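Local coordinates for acetylxylan esterase (PDB 5BN1), which removes acetyl groups from the xylose units of xylan and xylo-oligosaccharides, as a serine esterase of the GDSL family that assembles into a doughnut-shaped octamer, at residues Val157-Gln160 and Ile161-Thr165. The protein carries 1 engineered substitution. Sequence-based numbering, arbitrary orientation.
Sequences VVKQ and IAEET
Val157 and Ile161, one turn apart on the same alpha-helix, run alongside each other, with Val157 CG1 3.6 Å from Ile161 CD1. Ile161 CG1 is anti to its own carbonyl carbon (chi1 -63°), which lays it back over the preceding turn, 3.4 Å from Val157 O. In the backbone of the same turn, Ile161 N donates to Val157 O at 3.0 Å, a nearly straight bond (N-H...O 167°), and the i to i+4 pattern continues through Glu164 N to Gln160 O. On the exposed flank the extended chain of Lys159 runs past the Glu163 carboxylate; CE comes within 3.7 Å of Glu163 OE1, while NZ stays 4.8 Å from it, so any attraction is probably loose. One turn further on, Ile161 O accepts two bonds from Thr165, from N at 3.1 Å and from OG1 at 2.7 Å, which arrive from opposite faces of the carbonyl plane. Thr165 OG1 is also hydrogen-bonded to Ser167 OG. Glu164 forms a salt bridge with Arg118 of helix 110-124, against which Val157 also packs. Val158 and Ala162 face the parallel sheet, touching Leu133 and Phe169; helix 146-165 is the crossover helix of the beta-alpha-beta unit between strands 130-134 and 168-170.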
ATOM      1  N   VAL A 157     -37.142  18.212 -19.722  1.00 14.09           N
ATOM      2  CA  VAL A 157     -37.139  19.169 -18.632  1.00 15.74           C
ATOM      3  C   VAL A 157     -36.056  20.142 -18.720  1.00 16.82           C
ATOM      4  O   VAL A 157     -36.185  21.341 -18.562  1.00 16.07           O
ATOM      5  CB  VAL A 157     -37.249  18.519 -17.222  1.00 16.23           C
ATOM      6  CG1 VAL A 157     -36.846  19.486 -16.129  1.00 19.25           C
ATOM      7  CG2 VAL A 157     -38.621  17.805 -17.040  1.00 18.89           C
ATOM      8  N   VAL A 158     -34.807  19.637 -18.893  1.00 14.37           N
ATOM      9  CA  VAL A 158     -33.681  20.510 -19.010  1.00 14.46           C
ATOM     10  C   VAL A 158     -33.853  21.587 -20.139  1.00 13.95           C
ATOM     11  O   VAL A 158     -33.493  22.748 -19.892  1.00 16.20           O
ATOM     12  CB  VAL A 158     -32.410  19.634 -19.164  1.00 14.22           C
ATOM     13  CG1 VAL A 158     -31.209  20.549 -19.358  1.00 15.04           C
ATOM     14  CG2 VAL A 158     -32.178  18.778 -17.890  1.00 15.13           C
ATOM     15  N   LYS A 159     -34.248  21.120 -21.273  1.00 15.46           N
ATOM     16  CA  LYS A 159     -34.405  21.885 -22.553  1.00 14.78           C
ATOM     17  C   LYS A 159     -35.437  23.023 -22.248  1.00 16.58           C
ATOM     18  O   LYS A 159     -35.140  24.209 -22.497  1.00 18.52           O
ATOM     19  CB  LYS A 159     -34.799  21.050 -23.654  1.00 17.24           C
ATOM     20  CG  LYS A 159     -34.858  21.865 -24.996  1.00 20.69           C
ATOM     21  CD  LYS A 159     -34.938  20.974 -26.180  1.00 24.61           C
ATOM     22  CE  LYS A 159     -34.617  21.796 -27.484  1.00 32.98           C
ATOM     23  NZ  LYS A 159     -34.759  20.858 -28.583  1.00 33.98           N
ATOM     24  N   GLN A 160     -36.473  22.624 -21.556  1.00 19.82           N
ATOM     25  CA  GLN A 160     -37.533  23.645 -21.280  1.00 21.14           C
ATOM     26  C   GLN A 160     -37.156  24.617 -20.225  1.00 21.63           C
ATOM     27  O   GLN A 160     -37.455  25.872 -20.416  1.00 26.08           O
ATOM     28  CB  GLN A 160     -38.821  22.875 -21.073  1.00 20.73           C
ATOM     29  CG  GLN A 160     -39.400  22.076 -22.252  1.00 22.70           C
ATOM     30  CD  GLN A 160     -39.588  22.539 -23.845  1.00 40.64           C
ATOM     31  OE1 GLN A 160     -38.982  23.518 -24.369  1.00 38.69           O
ATOM     32  NE2 GLN A 160     -40.339  21.661 -24.647  1.00 41.47           N
ATOM     33  N   ILE A 161     -36.432  24.243 -19.216  1.00 18.80           N
ATOM     34  CA  ILE A 161     -35.855  25.110 -18.216  1.00 17.80           C
ATOM     35  C   ILE A 161     -34.907  26.088 -18.974  1.00 21.19           C
ATOM     36  O   ILE A 161     -34.841  27.293 -18.687  1.00 19.60           O
ATOM     37  CB  ILE A 161     -35.244  24.455 -17.001  1.00 20.22           C
ATOM     38  CG1 ILE A 161     -36.322  23.656 -16.130  1.00 19.78           C
ATOM     39  CG2 ILE A 161     -34.539  25.450 -16.147  1.00 20.71           C
ATOM     40  CD1 ILE A 161     -35.765  22.788 -15.108  1.00 22.37           C
ATOM     41  N   ALA A 162     -34.047  25.565 -19.823  1.00 17.46           N
ATOM     42  CA  ALA A 162     -33.080  26.435 -20.475  1.00 19.05           C
ATOM     43  C   ALA A 162     -33.816  27.503 -21.362  1.00 20.75           C
ATOM     44  O   ALA A 162     -33.413  28.636 -21.367  1.00 22.72           O
ATOM     45  CB  ALA A 162     -32.107  25.656 -21.338  1.00 20.53           C
ATOM     46  N   GLU A 163     -34.835  27.066 -22.056  1.00 24.80           N
ATOM     47  CA  GLU A 163     -35.663  27.982 -22.976  1.00 28.81           C
ATOM     48  C   GLU A 163     -36.274  29.097 -22.156  1.00 32.23           C
ATOM     49  O   GLU A 163     -36.078  30.313 -22.439  1.00 32.52           O
ATOM     50  CB  GLU A 163     -36.686  27.169 -23.673  1.00 31.09           C
ATOM     51  CG  GLU A 163     -36.156  26.827 -25.062  1.00 43.64           C
ATOM     52  CD  GLU A 163     -36.843  25.652 -25.743  1.00 50.16           C
ATOM     53  OE1 GLU A 163     -36.236  24.974 -26.628  1.00 49.69           O
ATOM     54  OE2 GLU A 163     -38.017  25.418 -25.397  1.00 57.07           O
ATOM     55  N   GLU A 164     -36.883  28.721 -21.087  1.00 27.02           N
ATOM     56  CA  GLU A 164     -37.527  29.677 -20.163  1.00 33.85           C
ATOM     57  C   GLU A 164     -36.638  30.672 -19.487  1.00 34.96           C
ATOM     58  O   GLU A 164     -37.029  31.843 -19.312  1.00 30.29           O
ATOM     59  CB  GLU A 164     -38.272  28.812 -19.198  1.00 34.57           C
ATOM     60  CG  GLU A 164     -38.789  29.219 -17.882  1.00 42.05           C
ATOM     61  CD  GLU A 164     -39.296  27.940 -17.129  1.00 58.73           C
ATOM     62  OE1 GLU A 164     -39.402  26.792 -17.811  1.00 39.67           O
ATOM     63  OE2 GLU A 164     -39.518  28.104 -15.867  1.00 42.77           O
ATOM     64  N   THR A 165     -35.408  30.281 -19.173  1.00 25.78           N
ATOM     65  CA  THR A 165     -34.447  31.061 -18.397  1.00 22.84           C
ATOM     66  C   THR A 165     -33.399  31.704 -19.313  1.00 23.20           C
ATOM     67  O   THR A 165     -32.498  32.351 -18.797  1.00 28.37           O
ATOM     68  CB  THR A 165     -33.803  30.235 -17.301  1.00 27.63           C
ATOM     69  OG1 THR A 165     -33.050  29.166 -17.936  1.00 22.41           O
ATOM     70  CG2 THR A 165     -34.827  29.656 -16.313  1.00 25.65           C
TER